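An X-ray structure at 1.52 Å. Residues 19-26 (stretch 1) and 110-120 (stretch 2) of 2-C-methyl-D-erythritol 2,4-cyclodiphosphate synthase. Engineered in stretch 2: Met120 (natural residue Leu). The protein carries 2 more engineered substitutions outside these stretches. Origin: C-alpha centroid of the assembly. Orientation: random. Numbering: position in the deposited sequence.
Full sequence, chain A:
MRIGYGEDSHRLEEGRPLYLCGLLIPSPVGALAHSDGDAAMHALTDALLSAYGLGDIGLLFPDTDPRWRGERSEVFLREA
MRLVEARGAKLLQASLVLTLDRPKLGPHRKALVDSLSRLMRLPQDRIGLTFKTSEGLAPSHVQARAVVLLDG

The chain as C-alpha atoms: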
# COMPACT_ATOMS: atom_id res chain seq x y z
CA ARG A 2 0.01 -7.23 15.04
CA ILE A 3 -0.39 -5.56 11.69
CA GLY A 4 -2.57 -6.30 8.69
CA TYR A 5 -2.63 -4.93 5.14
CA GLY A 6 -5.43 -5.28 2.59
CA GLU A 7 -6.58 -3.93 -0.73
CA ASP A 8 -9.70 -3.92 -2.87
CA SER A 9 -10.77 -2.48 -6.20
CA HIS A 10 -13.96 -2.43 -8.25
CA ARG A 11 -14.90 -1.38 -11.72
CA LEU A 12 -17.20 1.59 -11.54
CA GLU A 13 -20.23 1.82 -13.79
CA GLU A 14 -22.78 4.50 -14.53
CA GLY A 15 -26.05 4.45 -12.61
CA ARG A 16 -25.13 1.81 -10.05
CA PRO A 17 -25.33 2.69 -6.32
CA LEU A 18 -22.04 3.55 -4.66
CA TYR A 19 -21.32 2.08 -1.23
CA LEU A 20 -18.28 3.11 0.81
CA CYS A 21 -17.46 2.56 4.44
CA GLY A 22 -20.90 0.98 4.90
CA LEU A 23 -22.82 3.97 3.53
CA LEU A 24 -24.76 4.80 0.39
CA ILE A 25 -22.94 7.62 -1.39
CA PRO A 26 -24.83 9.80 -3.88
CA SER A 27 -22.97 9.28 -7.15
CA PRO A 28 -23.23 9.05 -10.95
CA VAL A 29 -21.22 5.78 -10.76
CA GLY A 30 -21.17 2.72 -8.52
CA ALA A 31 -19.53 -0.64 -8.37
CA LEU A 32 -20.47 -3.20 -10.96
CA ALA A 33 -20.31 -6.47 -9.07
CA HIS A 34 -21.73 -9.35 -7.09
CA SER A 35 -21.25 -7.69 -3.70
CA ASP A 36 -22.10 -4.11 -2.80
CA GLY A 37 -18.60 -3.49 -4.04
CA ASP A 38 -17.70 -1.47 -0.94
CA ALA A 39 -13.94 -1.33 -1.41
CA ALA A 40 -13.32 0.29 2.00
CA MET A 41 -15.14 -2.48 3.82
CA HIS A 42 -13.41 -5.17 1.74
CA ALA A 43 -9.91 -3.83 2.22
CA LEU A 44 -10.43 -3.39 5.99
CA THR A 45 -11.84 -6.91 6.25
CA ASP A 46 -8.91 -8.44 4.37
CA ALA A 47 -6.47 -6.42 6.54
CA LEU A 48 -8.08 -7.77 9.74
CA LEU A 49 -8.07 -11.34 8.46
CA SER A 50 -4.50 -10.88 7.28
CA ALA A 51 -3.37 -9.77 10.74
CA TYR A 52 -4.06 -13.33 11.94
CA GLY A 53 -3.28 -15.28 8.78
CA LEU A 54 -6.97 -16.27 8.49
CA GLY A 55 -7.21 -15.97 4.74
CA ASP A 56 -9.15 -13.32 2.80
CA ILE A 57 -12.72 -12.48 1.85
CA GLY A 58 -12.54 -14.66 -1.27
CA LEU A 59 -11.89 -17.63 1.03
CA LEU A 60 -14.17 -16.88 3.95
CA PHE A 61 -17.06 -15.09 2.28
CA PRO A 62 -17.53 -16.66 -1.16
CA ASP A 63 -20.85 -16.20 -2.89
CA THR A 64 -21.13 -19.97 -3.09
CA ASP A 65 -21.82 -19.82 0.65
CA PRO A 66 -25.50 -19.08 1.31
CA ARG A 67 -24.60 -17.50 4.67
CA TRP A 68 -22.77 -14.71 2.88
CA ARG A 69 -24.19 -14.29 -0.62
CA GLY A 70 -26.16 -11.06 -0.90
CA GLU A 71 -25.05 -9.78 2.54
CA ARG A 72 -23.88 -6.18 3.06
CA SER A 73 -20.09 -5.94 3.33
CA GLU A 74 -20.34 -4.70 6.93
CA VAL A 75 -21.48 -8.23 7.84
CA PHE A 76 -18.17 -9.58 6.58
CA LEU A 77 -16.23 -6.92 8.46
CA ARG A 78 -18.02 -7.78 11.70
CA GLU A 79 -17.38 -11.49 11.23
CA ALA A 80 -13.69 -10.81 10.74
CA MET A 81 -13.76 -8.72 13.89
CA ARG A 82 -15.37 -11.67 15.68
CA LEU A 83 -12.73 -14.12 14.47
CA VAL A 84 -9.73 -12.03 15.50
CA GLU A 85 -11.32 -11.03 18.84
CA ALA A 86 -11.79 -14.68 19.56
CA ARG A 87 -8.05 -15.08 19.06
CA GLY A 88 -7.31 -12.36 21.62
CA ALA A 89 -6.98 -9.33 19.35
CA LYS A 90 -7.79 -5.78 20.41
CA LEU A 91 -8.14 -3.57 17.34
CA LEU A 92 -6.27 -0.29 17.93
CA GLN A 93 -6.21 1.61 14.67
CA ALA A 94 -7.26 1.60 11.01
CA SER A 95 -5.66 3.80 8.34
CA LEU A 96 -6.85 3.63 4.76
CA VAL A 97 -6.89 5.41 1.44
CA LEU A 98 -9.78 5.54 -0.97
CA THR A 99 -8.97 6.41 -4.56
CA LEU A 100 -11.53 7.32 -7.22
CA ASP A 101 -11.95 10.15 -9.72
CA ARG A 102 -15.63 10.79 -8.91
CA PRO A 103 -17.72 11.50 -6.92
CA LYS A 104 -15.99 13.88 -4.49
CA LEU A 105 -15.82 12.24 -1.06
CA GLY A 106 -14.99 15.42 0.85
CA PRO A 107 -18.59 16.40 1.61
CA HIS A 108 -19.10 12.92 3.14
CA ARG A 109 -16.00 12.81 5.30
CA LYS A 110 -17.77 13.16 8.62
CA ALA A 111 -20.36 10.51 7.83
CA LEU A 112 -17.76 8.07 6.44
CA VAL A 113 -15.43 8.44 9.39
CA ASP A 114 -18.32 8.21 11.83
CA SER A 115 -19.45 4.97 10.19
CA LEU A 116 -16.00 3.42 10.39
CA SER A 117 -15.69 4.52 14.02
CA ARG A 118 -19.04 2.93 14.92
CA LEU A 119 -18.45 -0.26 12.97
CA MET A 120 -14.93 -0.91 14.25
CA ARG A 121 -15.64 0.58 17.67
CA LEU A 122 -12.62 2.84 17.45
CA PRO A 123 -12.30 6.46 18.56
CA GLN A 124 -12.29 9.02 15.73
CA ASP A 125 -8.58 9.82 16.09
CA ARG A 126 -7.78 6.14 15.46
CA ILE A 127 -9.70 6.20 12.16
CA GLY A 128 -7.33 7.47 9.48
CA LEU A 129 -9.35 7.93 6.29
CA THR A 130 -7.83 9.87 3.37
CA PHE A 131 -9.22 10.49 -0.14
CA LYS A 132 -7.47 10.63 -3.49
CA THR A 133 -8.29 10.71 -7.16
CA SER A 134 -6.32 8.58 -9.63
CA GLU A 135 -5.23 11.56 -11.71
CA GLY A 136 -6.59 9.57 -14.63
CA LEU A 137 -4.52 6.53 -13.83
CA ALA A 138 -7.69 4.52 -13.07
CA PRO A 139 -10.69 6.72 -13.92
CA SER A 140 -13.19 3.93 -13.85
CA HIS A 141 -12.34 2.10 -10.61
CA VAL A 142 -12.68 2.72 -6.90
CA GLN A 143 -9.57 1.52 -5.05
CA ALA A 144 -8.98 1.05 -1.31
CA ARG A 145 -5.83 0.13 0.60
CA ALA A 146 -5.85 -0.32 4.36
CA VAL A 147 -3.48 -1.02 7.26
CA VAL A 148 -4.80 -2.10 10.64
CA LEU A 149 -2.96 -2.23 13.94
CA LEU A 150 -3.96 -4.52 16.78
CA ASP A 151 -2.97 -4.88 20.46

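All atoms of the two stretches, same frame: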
# COMPACT_ATOMS: atom_id res chain seq x y z
N TYR A 19 -21.42 2.31 -2.66
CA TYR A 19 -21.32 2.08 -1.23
C TYR A 19 -19.88 2.20 -0.76
O TYR A 19 -19.00 1.58 -1.38
CB TYR A 19 -21.81 0.67 -0.87
CG TYR A 19 -23.29 0.56 -1.16
CD1 TYR A 19 -24.15 1.14 -0.23
CD2 TYR A 19 -23.78 -0.08 -2.28
CE1 TYR A 19 -25.51 1.09 -0.43
CE2 TYR A 19 -25.16 -0.14 -2.50
CZ TYR A 19 -25.99 0.45 -1.56
OH TYR A 19 -27.37 0.42 -1.71
N LEU A 20 -19.65 2.97 0.31
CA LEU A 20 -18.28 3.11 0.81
C LEU A 20 -18.33 3.26 2.32
O LEU A 20 -19.13 4.03 2.85
CB LEU A 20 -17.52 4.29 0.19
CG LEU A 20 -17.01 4.08 -1.24
CD1 LEU A 20 -16.52 5.39 -1.85
CD2 LEU A 20 -15.89 3.06 -1.30
N CYS A 21 -17.49 2.48 2.99
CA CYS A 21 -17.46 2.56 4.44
C CYS A 21 -18.81 2.23 5.08
O CYS A 21 -19.09 2.67 6.19
CB CYS A 21 -17.05 3.97 4.89
SG CYS A 21 -15.35 4.40 4.42
N GLY A 22 -19.63 1.46 4.38
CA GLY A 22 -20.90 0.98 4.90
C GLY A 22 -22.03 1.90 4.53
O GLY A 22 -23.18 1.56 4.84
N LEU A 23 -21.75 3.04 3.88
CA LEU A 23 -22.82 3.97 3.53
C LEU A 23 -23.12 4.07 2.04
O LEU A 23 -22.23 3.91 1.18
CB LEU A 23 -22.41 5.38 3.95
CG LEU A 23 -21.93 5.57 5.38
CD1 LEU A 23 -21.62 7.05 5.61
CD2 LEU A 23 -22.96 5.03 6.37
N LEU A 24 -24.38 4.39 1.74
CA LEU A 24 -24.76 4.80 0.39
C LEU A 24 -24.21 6.18 0.05
O LEU A 24 -24.47 7.17 0.72
CB LEU A 24 -26.29 4.79 0.26
CG LEU A 24 -26.87 4.30 -1.07
CD1 LEU A 24 -28.27 4.87 -1.27
CD2 LEU A 24 -26.00 4.65 -2.25
N ILE A 25 -23.43 6.31 -1.02
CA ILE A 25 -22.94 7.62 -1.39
C ILE A 25 -23.52 8.11 -2.72
O ILE A 25 -23.33 7.47 -3.77
CB ILE A 25 -21.41 7.60 -1.50
CG1 ILE A 25 -20.76 7.12 -0.20
CG2 ILE A 25 -20.88 8.95 -1.92
CD1 ILE A 25 -21.18 8.04 0.95
N PRO A 26 -24.21 9.25 -2.66
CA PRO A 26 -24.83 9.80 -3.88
C PRO A 26 -23.76 9.97 -4.95
O PRO A 26 -22.73 10.57 -4.67
CB PRO A 26 -25.39 11.14 -3.41
CG PRO A 26 -25.61 10.94 -1.94
CD PRO A 26 -24.43 10.12 -1.50
N LYS A 110 -17.32 13.40 7.25
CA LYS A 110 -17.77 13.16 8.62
C LYS A 110 -18.57 11.86 8.71
O LYS A 110 -18.32 11.02 9.60
CB LYS A 110 -18.62 14.32 9.13
CG LYS A 110 -19.01 14.13 10.58
CD LYS A 110 -19.87 15.26 11.12
CE LYS A 110 -20.70 14.75 12.30
NZ LYS A 110 -19.84 14.12 13.34
N ALA A 111 -19.53 11.71 7.80
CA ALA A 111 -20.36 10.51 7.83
C ALA A 111 -19.52 9.25 7.64
O ALA A 111 -19.72 8.25 8.32
CB ALA A 111 -21.42 10.58 6.74
N LEU A 112 -18.59 9.25 6.70
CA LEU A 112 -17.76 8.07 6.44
C LEU A 112 -16.91 7.69 7.64
O LEU A 112 -16.85 6.54 8.11
CB LEU A 112 -16.86 8.36 5.24
CG LEU A 112 -17.61 8.44 3.91
CD1 LEU A 112 -16.81 9.08 2.78
CD2 LEU A 112 -18.04 7.02 3.56
N VAL A 113 -16.24 8.71 8.19
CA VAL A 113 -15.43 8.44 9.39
C VAL A 113 -16.29 7.99 10.56
O VAL A 113 -15.94 7.08 11.32
CB VAL A 113 -14.61 9.67 9.79
CG1 VAL A 113 -13.92 9.45 11.12
CG2 VAL A 113 -13.63 9.95 8.65
N ASP A 114 -17.45 8.62 10.73
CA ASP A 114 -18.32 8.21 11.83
C ASP A 114 -18.73 6.75 11.67
O ASP A 114 -18.84 6.02 12.62
CB ASP A 114 -19.59 9.05 11.84
CG ASP A 114 -19.40 10.44 12.42
OD1 ASP A 114 -18.31 10.74 12.94
OD2 ASP A 114 -20.39 11.19 12.34
N SER A 115 -18.99 6.35 10.43
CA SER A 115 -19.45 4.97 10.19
C SER A 115 -18.32 4.02 10.53
O SER A 115 -18.47 3.02 11.23
CB SER A 115 -19.94 4.86 8.75
OG SER A 115 -20.36 3.56 8.41
N LEU A 116 -17.10 4.33 10.06
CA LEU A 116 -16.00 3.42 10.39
C LEU A 116 -15.77 3.33 11.90
O LEU A 116 -15.49 2.27 12.44
CB LEU A 116 -14.72 3.91 9.72
CG LEU A 116 -14.66 3.78 8.19
CD1 LEU A 116 -13.25 4.14 7.70
CD2 LEU A 116 -15.05 2.38 7.75
N SER A 117 -15.88 4.47 12.57
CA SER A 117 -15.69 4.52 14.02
C SER A 117 -16.69 3.63 14.75
O SER A 117 -16.32 2.90 15.68
CB SER A 117 -15.82 5.97 14.49
OG SER A 117 -15.92 6.09 15.89
N ARG A 118 -17.94 3.69 14.30
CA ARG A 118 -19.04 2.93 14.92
C ARG A 118 -18.87 1.44 14.64
O ARG A 118 -18.98 0.59 15.52
CB ARG A 118 -20.40 3.37 14.38
CG ARG A 118 -21.60 2.73 15.09
CD ARG A 118 -22.90 3.48 14.70
NE ARG A 118 -23.10 3.21 13.28
CZ ARG A 118 -23.81 2.15 12.88
NH1 ARG A 118 -24.36 1.35 13.79
NH2 ARG A 118 -23.94 1.96 11.59
N LEU A 119 -18.57 1.13 13.39
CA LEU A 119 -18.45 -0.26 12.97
C LEU A 119 -17.29 -0.96 13.62
O LEU A 119 -17.37 -2.13 14.00
CB LEU A 119 -18.29 -0.28 11.44
CG LEU A 119 -19.60 -0.41 10.65
CD1 LEU A 119 -20.58 0.67 11.08
CD2 LEU A 119 -19.36 -0.34 9.15
N MET A 120 -16.15 -0.27 13.76
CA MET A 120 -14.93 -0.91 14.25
C MET A 120 -14.74 -0.60 15.73
O MET A 120 -13.79 -1.07 16.35
CB MET A 120 -13.74 -0.46 13.39
CG MET A 120 -13.51 -1.35 12.17
SD MET A 120 -12.13 -0.85 11.09
CE MET A 120 -12.44 0.81 10.87

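The contact sets a tight hairpin turn against one face of a helix, and 372 Å² of surface, summed over both sides, is buried between them. Leu20 to Leu23 form a type I' beta turn, closed by two backbone hydrogen bonds: Leu20 N to Leu23 O at 2.9 Å and Leu23 N to Leu20 O at 3.0 Å. The strand that leaves the turn runs nearly antiparallel to the helix, at 162° between their N-to-C directions, with the axes 10.0 Å apart at closest approach. The closest pair of CA atoms is Cys21 CA and Leu112 CA, 5.9 Å apart.

The main bump on the turn is Cys21, whose CA-to-CB bond points toward the helix. Its hollow is bounded by two leucines one helical turn apart: Cys21 CB is 3.5 Å from Leu112 CD2 and 3.8 Å from Leu116 CD2. Both leucines leave the helix sideways, yet their ends come nearer, so that their methyl groups make the closest contacts with Cys21 CB.

Leu112 is in turn a bump received by the hairpin. Leu112 CD2 lies 3.3 Å from Leu20 O, 4.1 Å from Leu23 CD1 and 4.2 Å from Ile25 CD1; with Cys21 CB, these atoms show one methyl group touching four residues of the hairpin. Leu23 supplies a second projection. Leu23 CD1 rests on the helix beside Ala111, 3.7 Å from Ala111 CB and 3.5 Å from Ala111 O, so the methyl meets both the alanine side chain and its backbone carbonyl. The other methyl, Leu23 CD2, lies 3.6 Å from Ser115 OG.

Ser115 provides the polar link in this largely apolar fit. With chi1 at 178° (t), its hydroxyl donates a hydrogen bond from Ser115 OG to Cys21 O at 2.7 Å, the one hydrogen bond across the contact. The carbonyl is thus satisfied at the turn while the Cys21 side chain packs between the leucines. Leu119 CD2 flanks the same carbonyl, 4.2 Å from Cys21 O.

Gly22 fits for two separable reasons. Its phi/psi of 92/-4° would jam a CB against the preceding carbonyl oxygen, which by itself calls for glycine. An ideal CB on Gly22 would also point toward the helix, 3.3 Å from Leu119 CD2, a tight approach, and 3.4 Å from Ser115 OG. The missing side chain therefore lets the turn sit close to the helix: Gly22 CA is 4.4 Å from Ser115 OG.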